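Local coordinates for protein putative hexose oxidase (Nonomuraea sp. ATCC 39727, PDB 5AWV) that probably oxidises the sugar of a teicoplanin-type glycopeptide antibiotic, using an FAD cofactor held by two covalent links to the protein, at residues A[81-86]-A[99-104]; A[92-97]-A[472-477]; A[141-146]-A[243-248]. All coordinates share one frame; numbering follows the deposited sequence.

Contact 1 of 3, residues A[81-86]-A[99-104]; sequences GKRVAV and NPDVKV. With FAD (flavin-adenine dinucleotide), chain M.
Arg83 O accepts from Val104 N at 3.0 Å and from Lys103 N at 2.9 Å, so one carbonyl beside strand 84-87 takes two N-H groups. Arg83, Val104 and Val102 have the most surface buried here. Ala85 N returns a bond to Val104 O, also 3.0 Å, which makes Val84 and Val104 a parallel bridge, as expected of neighbouring strands in the small sheet of the FAD-binding domain. Val102 packs under this pairing, its CG1 3.9 Å from Ala85 CB. The Arg83 chain, with CG anti to the backbone N (chi1 178°), runs extended across Asp101: its CB lies 3.5 Å from Asp101 O, and NH1 reaches Asp101 CB. The carboxylate OD2 is 4.0 Å from Arg83 NH1 and well out of the guanidinium plane, so this long salt bridge is one of charge alone; Asp101 OD1 forms a salt bridge with Lys189 of the second subunit. Val104 CG2 meets Lys82 CD at 3.9 Å, while Lys82 NZ forms a salt bridge with Asp59. At the far end Val86 O accepts from the FAD ribose O2B at 2.7 Å. Directional backbone bonds therefore set the pairing, and the Arg83-Asp101 attraction probably adds little orientation.

Contact 2 of 3, residues A[92-97]-A[472-477]; sequences CFEDFV and NYPDSD. With FAD (flavin-adenine dinucleotide), chain M; N1L (2-amino-2-deoxy-beta-D-glucopyranuronic acid), chain B.
Glu94 OE2 accepts the backbone N-H of Ser476 at 2.9 Å and an N-H...O angle of 162°, the donor standing 43° out of the carboxylate plane. The Glu94 chain is bent at chi2, which accompanies this reach to Ser476 N. The other oxygen, OE1, takes Asp95 N through its anti lone pair, so both oxygens are engaged, which should restrain the rotation of the carboxylate. A water hydrogen-bonds to Glu94 OE1, Asp95 OD1 and Ser476 OG, joining the two loops a second time. These loops belong to the FAD-binding domain and to the berberine-like region of an FAD-linked oxidase, and they meet beside the flavin. Asp475 OD1 is a like charge near Glu94 OE2; its salt bridge with Lys365 probably eases the repulsion. Asp475 OD1 also receives Asp477 N, an Asx turn.

Pro474 lies against Phe93 and Phe96. Its CD packs on Phe93 CB, and its CB meets Phe96 CZ at 3.6 Å; the Phe96 ring also stacks with His517 and has FAD O3B at its edge. The Phe93 and Tyr473 rings are nearly parallel (6°) but displaced, with centroids 5.1 Å apart and little face shared. Phe93 CE1 approaches FAD C9 at the ring edge, and the sugar atom N1L O4 lies over one face of Tyr473; both rings thus line the sugar pocket next to the isoalloxazine. Tyr473 OH is hydrogen-bonded to Tyr165 OH.

The FAD chain is held from both loops: Cys92 N donates to phosphate O1A at 2.9 Å, and Asn472 OD1 accepts from ribityl O4' at 2.8 Å. A bridging water accepts from Phe93 N, donates to Asn472 O at 2.7 Å, and hydrogen-bonds to FAD O3'.

Contact 3 of 3, residues A[141-146]-A[243-248]; sequences GWNVTI and LPKPPA
Thr145 N donates to Pro244 O at 2.9 Å with an N-H...O angle of 139°, where the parts 143-146 and 243-246 run at 105° to one another and the CA atoms of Val144 and Lys245 are the nearest pair. Val144 CA adds a CA-H...O contact to the same Pro244 O, at 3.2 Å, so that carbonyl is approached by two neighbouring groups of the first segment. Val144 CB lies 3.7 Å from Leu243 CB, the two side chains meeting at about a right angle. Val144 CG1, set anti to the carbonyl carbon (chi1 -60°), rests near Leu243 O. Further along, Ile146 CG2 lies beside Leu243 CD1.

The C-terminal part of helix 131-142 runs into this loop; Asn143, with positive phi, is the first residue to leave helical phi/psi, and the turn brings it to the prolines of the linker that runs into strand 249-257. Phe123 of strand 122-125 and Leu138 of the helix pack on both Val144 and Leu243. Pro246 CD sits 3.5 Å from Asn143 O, and Pro246 CB touches Thr145 CG2 at 4.0 Å; Trp350 packs on both Thr145 and Pro246.

Two waters complete the polar contacts. One donates to Asn143 OD1 and Pro246 O, the other accepts from Lys245 NZ and lies 2.8 Å from Asn143 O. Thr145 O, buried against Leu243 CB and Pro244 CD, has no polar partner in the model.

Overall arrangement
From the N terminus, contact 1 opens at 81-86 and closes a short loop at 99-104; segment 92-97 lies within that loop, so contacts 1 and 2 cross. They touch directly, Val86 O with Val97 CG2 at 3.4 Å, and both reach FAD, contact 1 at the adenosine end, contact 2 from the ribose to the flavin ring. Contact 2 closes only at 472-477, a loop of 374 residues that joins the FAD-binding domain to the berberine-like region. Contact 3, 141-146 with 243-248, is nested inside it and follows contact 1 in series. Its centre is about 31 Å from that of contact 2, and it ties the end of helix 131-142 to the linker entering strand 249-257.

Contact 1 of 3, residues A[81-86]-A[99-104]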
loop_
_atom_site.group_PDB
_atom_site.type_symbol
_atom_site.label_atom_id
_atom_site.label_comp_id
_atom_site.label_asym_id
_atom_site.label_seq_id
_atom_site.Cartn_x
_atom_site.Cartn_y
_atom_site.Cartn_z
ATOM N N GLY A 81 0.325 16.742 -23.873
ATOM C CA GLY A 81 0.859 15.414 -24.145
ATOM C C GLY A 81 2.059 15.048 -23.266
ATOM O O GLY A 81 3.011 14.427 -23.748
ATOM N N LYS A 82 2.007 15.418 -21.988
ATOM C CA LYS A 82 3.087 15.068 -21.051
ATOM C C LYS A 82 2.738 13.736 -20.289
ATOM O O LYS A 82 1.605 13.542 -19.833
ATOM C CB LYS A 82 3.373 16.232 -20.105
ATOM C CG LYS A 82 4.291 17.290 -20.729
ATOM C CD LYS A 82 4.620 18.365 -19.680
ATOM C CE LYS A 82 5.225 19.638 -20.286
ATOM N NZ LYS A 82 6.435 19.290 -21.064
ATOM N N ARG A 83 3.669 12.802 -20.248
ATOM C CA ARG A 83 3.449 11.532 -19.558
ATOM C C ARG A 83 3.316 11.765 -18.015
ATOM O O ARG A 83 4.130 12.442 -17.411
ATOM C CB ARG A 83 4.579 10.618 -19.765
ATOM C CG ARG A 83 4.362 9.343 -19.025
ATOM C CD ARG A 83 5.135 8.263 -19.697
ATOM N NE ARG A 83 5.177 7.106 -18.848
ATOM C CZ ARG A 83 5.783 5.978 -19.154
ATOM N NH1 ARG A 83 6.442 5.840 -20.330
ATOM N NH2 ARG A 83 5.754 5.002 -18.262
ATOM N N VAL A 84 2.230 11.296 -17.444
ATOM C CA VAL A 84 1.900 11.652 -16.059
ATOM C C VAL A 84 1.977 10.401 -15.164
ATOM O O VAL A 84 1.694 9.297 -15.639
ATOM C CB VAL A 84 0.514 12.305 -15.980
ATOM C CG1 VAL A 84 -0.623 11.373 -16.319
ATOM C CG2 VAL A 84 0.262 12.979 -14.638
ATOM N N ALA A 85 2.290 10.598 -13.872
ATOM C CA ALA A 85 2.117 9.554 -12.866
ATOM C C ALA A 85 1.667 10.225 -11.547
ATOM O O ALA A 85 2.069 11.355 -11.268
ATOM C CB ALA A 85 3.407 8.807 -12.684
ATOM N N VAL A 86 0.815 9.557 -10.790
ATOM C CA VAL A 86 0.306 10.065 -9.510
ATOM C C VAL A 86 1.232 9.507 -8.432
ATOM O O VAL A 86 1.707 8.396 -8.556
ATOM C CB VAL A 86 -1.138 9.579 -9.202
ATOM C CG1 VAL A 86 -1.621 10.146 -7.869
ATOM C CG2 VAL A 86 -2.034 9.920 -10.376
ATOM N N ASN A 99 10.773 7.335 -13.023
ATOM C CA ASN A 99 11.504 6.790 -14.211
ATOM C C ASN A 99 11.823 7.986 -15.103
ATOM O O ASN A 99 11.153 9.006 -15.008
ATOM C CB ASN A 99 10.760 5.615 -14.922
ATOM C CG ASN A 99 9.436 6.017 -15.496
ATOM O OD1 ASN A 99 8.352 5.528 -15.091
ATOM N ND2 ASN A 99 9.468 6.954 -16.393
ATOM N N PRO A 100 12.789 7.826 -16.015
ATOM C CA PRO A 100 13.119 8.942 -16.903
ATOM C C PRO A 100 11.979 9.436 -17.821
ATOM O O PRO A 100 12.026 10.580 -18.275
ATOM C CB PRO A 100 14.298 8.406 -17.724
ATOM C CG PRO A 100 14.745 7.132 -17.068
ATOM C CD PRO A 100 13.669 6.650 -16.183
ATOM N N ASP A 101 10.993 8.610 -18.141
ATOM C CA ASP A 101 9.912 9.028 -19.034
ATOM C C ASP A 101 8.753 9.827 -18.465
ATOM O O ASP A 101 8.047 10.502 -19.213
ATOM C CB ASP A 101 9.361 7.838 -19.800
ATOM C CG ASP A 101 10.422 7.159 -20.633
ATOM O OD1 ASP A 101 11.360 7.817 -21.071
ATOM O OD2 ASP A 101 10.365 5.942 -20.794
ATOM N N VAL A 102 8.603 9.869 -17.149
ATOM C CA VAL A 102 7.504 10.578 -16.526
ATOM C C VAL A 102 7.851 12.043 -16.538
ATOM O O VAL A 102 8.867 12.495 -15.992
ATOM C CB VAL A 102 7.220 10.058 -15.064
ATOM C CG1 VAL A 102 6.274 10.945 -14.327
ATOM C CG2 VAL A 102 6.566 8.686 -15.119
ATOM N N LYS A 103 6.953 12.842 -17.073
ATOM C CA LYS A 103 7.227 14.251 -17.103
ATOM C C LYS A 103 6.474 15.077 -16.105
ATOM O O LYS A 103 6.878 16.222 -15.833
ATOM C CB LYS A 103 6.935 14.774 -18.519
ATOM C CG LYS A 103 7.783 14.141 -19.600
ATOM C CD LYS A 103 9.267 14.448 -19.475
ATOM C CE LYS A 103 10.070 13.597 -20.456
ATOM N NZ LYS A 103 11.492 14.035 -20.370
ATOM N N VAL A 104 5.327 14.610 -15.674
ATOM C CA VAL A 104 4.644 15.288 -14.606
ATOM C C VAL A 104 4.285 14.299 -13.524
ATOM O O VAL A 104 3.706 13.251 -13.816
ATOM C CB VAL A 104 3.373 15.910 -15.138
ATOM C CG1 VAL A 104 2.615 16.573 -14.051
ATOM C CG2 VAL A 104 3.727 17.028 -16.148
HETATM P PA FAD M . 2.834 5.204 -4.827
HETATM O O1A FAD M . 4.255 4.840 -5.202
HETATM O O2A FAD M . 2.472 6.575 -4.488
HETATM O O5B FAD M . 1.826 4.661 -5.918
HETATM C C5B FAD M . 1.849 3.284 -6.427
HETATM C C4B FAD M . 1.145 3.216 -7.745
HETATM O O4B FAD M . -0.237 3.587 -7.672
HETATM C C3B FAD M . 1.731 4.080 -8.873
HETATM O O3B FAD M . 1.529 3.539 -10.202
HETATM C C2B FAD M . 0.930 5.327 -8.653
HETATM O O2B FAD M . 0.968 6.129 -9.786
HETATM C C1B FAD M . -0.430 4.815 -8.316
HETATM N N9A FAD M . -1.173 5.767 -7.525
HETATM C C8A FAD M . -0.857 6.373 -6.373
HETATM N N7A FAD M . -1.869 7.139 -5.910
HETATM C C5A FAD M . -2.877 7.017 -6.763
HETATM C C6A FAD M . -4.218 7.622 -6.900
HETATM N N6A FAD M . -4.612 8.489 -5.972
HETATM N N1A FAD M . -4.978 7.218 -7.962
HETATM C C2A FAD M . -4.506 6.343 -8.897
HETATM N N3A FAD M . -3.268 5.777 -8.865
HETATM C C4A FAD M . -2.436 6.137 -7.847
HETATM N N1 FAD M . 1.256 -3.909 0.848
HETATM C C2 FAD M . 0.394 -4.693 1.563
HETATM O O2 FAD M . -0.698 -5.023 1.049
HETATM N N3 FAD M . 0.660 -5.100 2.815
HETATM C C4 FAD M . 1.734 -4.655 3.499
HETATM O O4 FAD M . 1.948 -5.006 4.681
HETATM C C4X FAD M . 2.690 -3.777 2.811
HETATM N N5 FAD M . 3.818 -3.278 3.430
HETATM C C5X FAD M . 4.658 -2.383 2.825
HETATM C C6 FAD M . 5.747 -1.869 3.560
HETATM C C7 FAD M . 6.621 -1.028 2.820
HETATM C C7M FAD M . 7.868 -0.455 3.542
HETATM C C8 FAD M . 6.371 -0.618 1.381
HETATM C C8M FAD M . 7.165 0.484 0.722
HETATM C C9 FAD M . 5.219 -1.126 0.741
HETATM C C9A FAD M . 4.391 -1.996 1.387
HETATM N N10 FAD M . 3.238 -2.552 0.771
HETATM C C10 FAD M . 2.366 -3.397 1.439
HETATM C "C1'" FAD M . 2.927 -2.255 -0.666
HETATM C "C2'" FAD M . 1.964 -1.141 -0.838
HETATM O "O2'" FAD M . 0.681 -1.686 -0.596
HETATM C "C3'" FAD M . 2.085 -0.772 -2.269
HETATM O "O3'" FAD M . 3.452 -0.400 -2.452
HETATM C "C4'" FAD M . 1.141 0.416 -2.602
HETATM O "O4'" FAD M . 0.935 0.397 -4.017
HETATM C "C5'" FAD M . 1.828 1.701 -2.215
HETATM O "O5'" FAD M . 0.934 2.817 -2.391
HETATM P P FAD M . 1.516 4.274 -2.323
HETATM O O1P FAD M . 0.441 5.240 -2.432
HETATM O O2P FAD M . 2.428 4.489 -1.147
HETATM O O3P FAD M . 2.523 4.210 -3.567
#

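Contact 2 of 3, residues A[92-97]-A[472-477]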
loop_
_atom_site.group_PDB
_atom_site.type_symbol
_atom_site.label_atom_id
_atom_site.label_comp_id
_atom_site.label_asym_id
_atom_site.label_seq_id
_atom_site.Cartn_x
_atom_site.Cartn_y
_atom_site.Cartn_z
ATOM N N CYS A 92 5.641 2.507 -4.143
ATOM C CA CYS A 92 5.725 1.591 -5.281
ATOM C C CYS A 92 6.993 0.727 -5.301
ATOM O O CYS A 92 8.109 1.271 -5.187
ATOM C CB CYS A 92 5.663 2.384 -6.625
ATOM S SG CYS A 92 5.230 1.297 -8.019
ATOM N N PHE A 93 6.837 -0.579 -5.514
ATOM C CA PHE A 93 7.956 -1.564 -5.591
ATOM C C PHE A 93 8.675 -1.448 -6.926
ATOM O O PHE A 93 9.793 -1.985 -7.071
ATOM C CB PHE A 93 7.513 -3.024 -5.513
ATOM C CG PHE A 93 7.230 -3.521 -4.122
ATOM C CD1 PHE A 93 6.944 -2.652 -3.081
ATOM C CD2 PHE A 93 7.167 -4.882 -3.900
ATOM C CE1 PHE A 93 6.652 -3.116 -1.845
ATOM C CE2 PHE A 93 6.928 -5.377 -2.656
ATOM C CZ PHE A 93 6.639 -4.505 -1.623
ATOM N N GLU A 94 8.054 -0.737 -7.857
ATOM C CA GLU A 94 8.552 -0.594 -9.231
ATOM C C GLU A 94 8.696 0.880 -9.607
ATOM O O GLU A 94 8.368 1.772 -8.854
ATOM C CB GLU A 94 7.639 -1.330 -10.251
ATOM C CG GLU A 94 8.022 -2.769 -10.462
ATOM C CD GLU A 94 9.376 -2.930 -11.150
ATOM O OE1 GLU A 94 9.982 -1.894 -11.514
ATOM O OE2 GLU A 94 9.795 -4.073 -11.326
ATOM N N ASP A 95 9.233 1.117 -10.798
ATOM C CA ASP A 95 9.486 2.476 -11.344
ATOM C C ASP A 95 8.264 3.135 -11.986
ATOM O O ASP A 95 8.420 3.926 -12.920
ATOM C CB ASP A 95 10.594 2.429 -12.405
ATOM C CG ASP A 95 10.139 1.745 -13.692
ATOM O OD1 ASP A 95 9.023 1.081 -13.743
ATOM O OD2 ASP A 95 10.928 1.881 -14.653
ATOM N N PHE A 96 7.077 2.907 -11.456
ATOM C CA PHE A 96 5.877 3.402 -12.107
ATOM C C PHE A 96 5.786 4.924 -12.008
ATOM O O PHE A 96 5.191 5.570 -12.877
ATOM C CB PHE A 96 4.615 2.812 -11.512
ATOM C CG PHE A 96 4.488 1.313 -11.606
ATOM C CD1 PHE A 96 5.314 0.514 -12.415
ATOM C CD2 PHE A 96 3.461 0.687 -10.912
ATOM C CE1 PHE A 96 5.102 -0.850 -12.498
ATOM C CE2 PHE A 96 3.274 -0.693 -10.996
ATOM C CZ PHE A 96 4.108 -1.479 -11.774
ATOM N N VAL A 97 6.362 5.510 -10.965
ATOM C CA VAL A 97 6.338 6.940 -10.782
ATOM C C VAL A 97 7.692 7.544 -11.099
ATOM O O VAL A 97 7.712 8.606 -11.749
ATOM C CB VAL A 97 5.928 7.310 -9.338
ATOM C CG1 VAL A 97 5.888 8.810 -9.103
ATOM C CG2 VAL A 97 4.561 6.661 -9.032
ATOM N N ASN A 472 0.003 -5.280 -5.664
ATOM C CA ASN A 472 0.702 -4.306 -4.797
ATOM C C ASN A 472 2.145 -4.583 -4.523
ATOM O O ASN A 472 2.862 -3.698 -3.976
ATOM C CB ASN A 472 -0.062 -4.063 -3.477
ATOM C CG ASN A 472 -0.937 -2.832 -3.489
ATOM O OD1 ASN A 472 -0.709 -1.886 -4.234
ATOM N ND2 ASN A 472 -1.941 -2.838 -2.634
ATOM N N TYR A 473 2.571 -5.783 -4.927
ATOM C CA TYR A 473 4.004 -6.121 -5.038
ATOM C C TYR A 473 4.461 -6.283 -6.484
ATOM O O TYR A 473 4.934 -7.367 -6.922
ATOM C CB TYR A 473 4.239 -7.442 -4.315
ATOM C CG TYR A 473 3.942 -7.523 -2.874
ATOM C CD1 TYR A 473 3.820 -6.405 -2.043
ATOM C CD2 TYR A 473 3.670 -8.815 -2.320
ATOM C CE1 TYR A 473 3.496 -6.546 -0.693
ATOM C CE2 TYR A 473 3.381 -8.977 -0.943
ATOM C CZ TYR A 473 3.310 -7.853 -0.119
ATOM O OH TYR A 473 3.005 -8.074 1.286
ATOM N N PRO A 474 4.272 -5.233 -7.264
ATOM C CA PRO A 474 4.571 -5.362 -8.694
ATOM C C PRO A 474 6.055 -5.703 -8.970
ATOM O O PRO A 474 6.948 -5.218 -8.302
ATOM C CB PRO A 474 4.240 -4.024 -9.258
ATOM C CG PRO A 474 4.518 -3.096 -8.101
ATOM C CD PRO A 474 4.065 -3.840 -6.876
ATOM N N ASP A 475 6.237 -6.498 -9.978
ATOM C CA ASP A 475 7.570 -6.985 -10.422
ATOM C C ASP A 475 7.581 -7.077 -11.983
ATOM O O ASP A 475 6.997 -7.998 -12.540
ATOM C CB ASP A 475 7.768 -8.346 -9.857
ATOM C CG ASP A 475 9.099 -9.009 -10.317
ATOM O OD1 ASP A 475 9.980 -8.328 -10.920
ATOM O OD2 ASP A 475 9.233 -10.216 -9.991
ATOM N N SER A 476 8.225 -6.091 -12.635
ATOM C CA SER A 476 8.423 -6.030 -14.085
ATOM C C SER A 476 9.076 -7.247 -14.699
ATOM O O SER A 476 8.857 -7.482 -15.871
ATOM C CB SER A 476 9.307 -4.819 -14.435
ATOM O OG SER A 476 8.397 -3.765 -14.214
ATOM N N ASP A 477 9.763 -8.081 -13.879
ATOM C CA ASP A 477 10.379 -9.277 -14.355
ATOM C C ASP A 477 9.339 -10.249 -14.825
ATOM O O ASP A 477 9.646 -11.138 -15.683
ATOM C CB ASP A 477 11.248 -9.992 -13.301
ATOM C CG ASP A 477 12.409 -9.181 -12.794
ATOM O OD1 ASP A 477 12.751 -8.075 -13.256
ATOM O OD2 ASP A 477 13.020 -9.681 -11.861
HETATM P PA FAD M . 2.834 5.204 -4.827
HETATM O O1A FAD M . 4.255 4.840 -5.202
HETATM O O2A FAD M . 2.472 6.575 -4.488
HETATM O O5B FAD M . 1.826 4.661 -5.918
HETATM C C5B FAD M . 1.849 3.284 -6.427
HETATM C C4B FAD M . 1.145 3.216 -7.745
HETATM O O4B FAD M . -0.237 3.587 -7.672
HETATM C C3B FAD M . 1.731 4.080 -8.873
HETATM O O3B FAD M . 1.529 3.539 -10.202
HETATM C C2B FAD M . 0.930 5.327 -8.653
HETATM O O2B FAD M . 0.968 6.129 -9.786
HETATM C C1B FAD M . -0.430 4.815 -8.316
HETATM N N9A FAD M . -1.173 5.767 -7.525
HETATM C C8A FAD M . -0.857 6.373 -6.373
HETATM N N7A FAD M . -1.869 7.139 -5.910
HETATM C C5A FAD M . -2.877 7.017 -6.763
HETATM C C6A FAD M . -4.218 7.622 -6.900
HETATM N N6A FAD M . -4.612 8.489 -5.972
HETATM N N1A FAD M . -4.978 7.218 -7.962
HETATM C C2A FAD M . -4.506 6.343 -8.897
HETATM N N3A FAD M . -3.268 5.777 -8.865
HETATM C C4A FAD M . -2.436 6.137 -7.847
HETATM N N1 FAD M . 1.256 -3.909 0.848
HETATM C C2 FAD M . 0.394 -4.693 1.563
HETATM O O2 FAD M . -0.698 -5.023 1.049
HETATM N N3 FAD M . 0.660 -5.100 2.815
HETATM C C4 FAD M . 1.734 -4.655 3.499
HETATM O O4 FAD M . 1.948 -5.006 4.681
HETATM C C4X FAD M . 2.690 -3.777 2.811
HETATM N N5 FAD M . 3.818 -3.278 3.430
HETATM C C5X FAD M . 4.658 -2.383 2.825
HETATM C C6 FAD M . 5.747 -1.869 3.560
HETATM C C7 FAD M . 6.621 -1.028 2.820
HETATM C C7M FAD M . 7.868 -0.455 3.542
HETATM C C8 FAD M . 6.371 -0.618 1.381
HETATM C C8M FAD M . 7.165 0.484 0.722
HETATM C C9 FAD M . 5.219 -1.126 0.741
HETATM C C9A FAD M . 4.391 -1.996 1.387
HETATM N N10 FAD M . 3.238 -2.552 0.771
HETATM C C10 FAD M . 2.366 -3.397 1.439
HETATM C "C1'" FAD M . 2.927 -2.255 -0.666
HETATM C "C2'" FAD M . 1.964 -1.141 -0.838
HETATM O "O2'" FAD M . 0.681 -1.686 -0.596
HETATM C "C3'" FAD M . 2.085 -0.772 -2.269
HETATM O "O3'" FAD M . 3.452 -0.400 -2.452
HETATM C "C4'" FAD M . 1.141 0.416 -2.602
HETATM O "O4'" FAD M . 0.935 0.397 -4.017
HETATM C "C5'" FAD M . 1.828 1.701 -2.215
HETATM O "O5'" FAD M . 0.934 2.817 -2.391
HETATM P P FAD M . 1.516 4.274 -2.323
HETATM O O1P FAD M . 0.441 5.240 -2.432
HETATM O O2P FAD M . 2.428 4.489 -1.147
HETATM O O3P FAD M . 2.523 4.210 -3.567
HETATM C C1 N1L B . 8.590 -4.317 3.771
HETATM C C2 N1L B . 9.555 -5.030 2.692
HETATM C C3 N1L B . 8.853 -5.304 1.348
HETATM C C4 N1L B . 7.614 -6.120 1.646
HETATM C C5 N1L B . 6.626 -5.255 2.476
HETATM C C6 N1L B . 5.264 -5.956 2.717
HETATM N N2 N1L B . 10.777 -4.277 2.414
HETATM O O3 N1L B . 9.727 -6.113 0.425
HETATM O O4 N1L B . 6.980 -6.644 0.372
HETATM O O5 N1L B . 7.221 -4.985 3.807
HETATM O O6B N1L B . 5.207 -6.766 3.886
HETATM O O6A N1L B . 4.986 -6.852 1.717
HETATM O O HOH W 1 4.074 -1.459 -4.855
HETATM O O HOH W 2 9.460 -1.445 -14.689
#

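Contact 3 of 3, residues A[141-146]-A[243-248]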
loop_
_atom_site.group_PDB
_atom_site.type_symbol
_atom_site.label_atom_id
_atom_site.label_comp_id
_atom_site.label_asym_id
_atom_site.label_seq_id
_atom_site.Cartn_x
_atom_site.Cartn_y
_atom_site.Cartn_z
ATOM N N GLY A 141 -11.090 8.434 16.846
ATOM C CA GLY A 141 -12.354 8.959 16.536
ATOM C C GLY A 141 -13.485 8.041 16.785
ATOM O O GLY A 141 -14.514 8.470 17.341
ATOM N N TRP A 142 -13.336 6.769 16.392
ATOM C CA TRP A 142 -14.489 5.837 16.340
ATOM C C TRP A 142 -14.187 4.396 16.835
ATOM O O TRP A 142 -15.063 3.559 16.812
ATOM C CB TRP A 142 -15.024 5.765 14.901
ATOM C CG TRP A 142 -15.421 7.092 14.346
ATOM C CD1 TRP A 142 -16.633 7.703 14.487
ATOM C CD2 TRP A 142 -14.599 8.010 13.624
ATOM N NE1 TRP A 142 -16.598 8.921 13.907
ATOM C CE2 TRP A 142 -15.378 9.123 13.340
ATOM C CE3 TRP A 142 -13.285 7.974 13.150
ATOM C CZ2 TRP A 142 -14.893 10.190 12.646
ATOM C CZ3 TRP A 142 -12.811 8.990 12.468
ATOM C CH2 TRP A 142 -13.599 10.121 12.219
ATOM N N ASN A 143 -12.975 4.138 17.324
ATOM C CA ASN A 143 -12.543 2.794 17.683
ATOM C C ASN A 143 -12.775 1.778 16.558
ATOM O O ASN A 143 -13.383 0.711 16.784
ATOM C CB ASN A 143 -13.301 2.388 18.940
ATOM C CG ASN A 143 -12.821 1.147 19.534
ATOM O OD1 ASN A 143 -11.676 0.695 19.335
ATOM N ND2 ASN A 143 -13.716 0.526 20.297
ATOM N N VAL A 144 -12.357 2.161 15.356
ATOM C CA VAL A 144 -12.425 1.291 14.169
ATOM C C VAL A 144 -11.038 1.219 13.546
ATOM O O VAL A 144 -10.112 1.892 13.990
ATOM C CB VAL A 144 -13.506 1.656 13.175
ATOM C CG1 VAL A 144 -14.902 1.591 13.827
ATOM C CG2 VAL A 144 -13.289 3.039 12.503
ATOM N N THR A 145 -10.905 0.374 12.540
ATOM C CA THR A 145 -9.725 0.258 11.748
ATOM C C THR A 145 -10.040 -0.291 10.369
ATOM O O THR A 145 -11.181 -0.656 10.066
ATOM C CB THR A 145 -8.710 -0.641 12.493
ATOM O OG1 THR A 145 -7.387 -0.392 12.008
ATOM C CG2 THR A 145 -9.102 -2.175 12.437
ATOM N N ILE A 146 -9.017 -0.357 9.507
ATOM C CA ILE A 146 -9.135 -1.192 8.322
ATOM C C ILE A 146 -8.006 -2.221 8.300
ATOM O O ILE A 146 -6.919 -1.916 8.803
ATOM C CB ILE A 146 -9.168 -0.372 7.010
ATOM C CG1 ILE A 146 -7.822 0.403 6.795
ATOM C CG2 ILE A 146 -10.398 0.536 6.952
ATOM C CD1 ILE A 146 -7.724 1.176 5.480
ATOM N N LEU A 243 -16.897 0.171 10.418
ATOM C CA LEU A 243 -15.624 -0.539 10.067
ATOM C C LEU A 243 -15.267 -1.502 11.176
ATOM O O LEU A 243 -15.821 -1.380 12.268
ATOM C CB LEU A 243 -14.467 0.444 9.851
ATOM C CG LEU A 243 -14.539 1.113 8.489
ATOM C CD1 LEU A 243 -13.543 2.232 8.417
ATOM C CD2 LEU A 243 -14.423 0.190 7.274
ATOM N N PRO A 244 -14.366 -2.455 10.912
ATOM C CA PRO A 244 -13.954 -3.441 11.952
ATOM C C PRO A 244 -13.394 -2.789 13.217
ATOM O O PRO A 244 -12.762 -1.745 13.152
ATOM C CB PRO A 244 -12.842 -4.203 11.275
ATOM C CG PRO A 244 -13.197 -4.130 9.823
ATOM C CD PRO A 244 -13.763 -2.778 9.594
ATOM N N LYS A 245 -13.747 -3.355 14.356
ATOM C CA LYS A 245 -13.272 -2.879 15.604
ATOM C C LYS A 245 -11.934 -3.553 15.878
ATOM O O LYS A 245 -11.898 -4.763 15.857
ATOM C CB LYS A 245 -14.271 -3.252 16.693
ATOM C CG LYS A 245 -13.862 -2.746 18.103
ATOM C CD LYS A 245 -14.907 -3.053 19.203
ATOM C CE LYS A 245 -16.376 -2.824 18.757
ATOM N NZ LYS A 245 -17.166 -1.692 19.376
ATOM N N PRO A 246 -10.831 -2.782 16.069
ATOM C CA PRO A 246 -9.576 -3.526 16.352
ATOM C C PRO A 246 -9.619 -4.242 17.726
ATOM O O PRO A 246 -10.439 -3.923 18.599
ATOM C CB PRO A 246 -8.495 -2.412 16.354
ATOM C CG PRO A 246 -9.234 -1.249 16.918
ATOM C CD PRO A 246 -10.647 -1.343 16.315
ATOM N N PRO A 247 -8.783 -5.247 17.895
ATOM C CA PRO A 247 -8.666 -5.840 19.201
ATOM C C PRO A 247 -8.108 -4.787 20.199
ATOM O O PRO A 247 -7.189 -4.030 19.825
ATOM C CB PRO A 247 -7.612 -6.951 19.018
ATOM C CG PRO A 247 -7.121 -6.803 17.673
ATOM C CD PRO A 247 -7.969 -5.901 16.874
ATOM N N ALA A 248 -8.615 -4.791 21.420
ATOM C CA ALA A 248 -8.048 -3.957 22.475
ATOM C C ALA A 248 -6.579 -4.261 22.724
ATOM O O ALA A 248 -5.752 -3.339 22.857
ATOM C CB ALA A 248 -8.824 -4.163 23.743
HETATM O O HOH W 3 -16.070 0.390 17.289
HETATM O O HOH W 4 -10.816 -1.718 20.308
#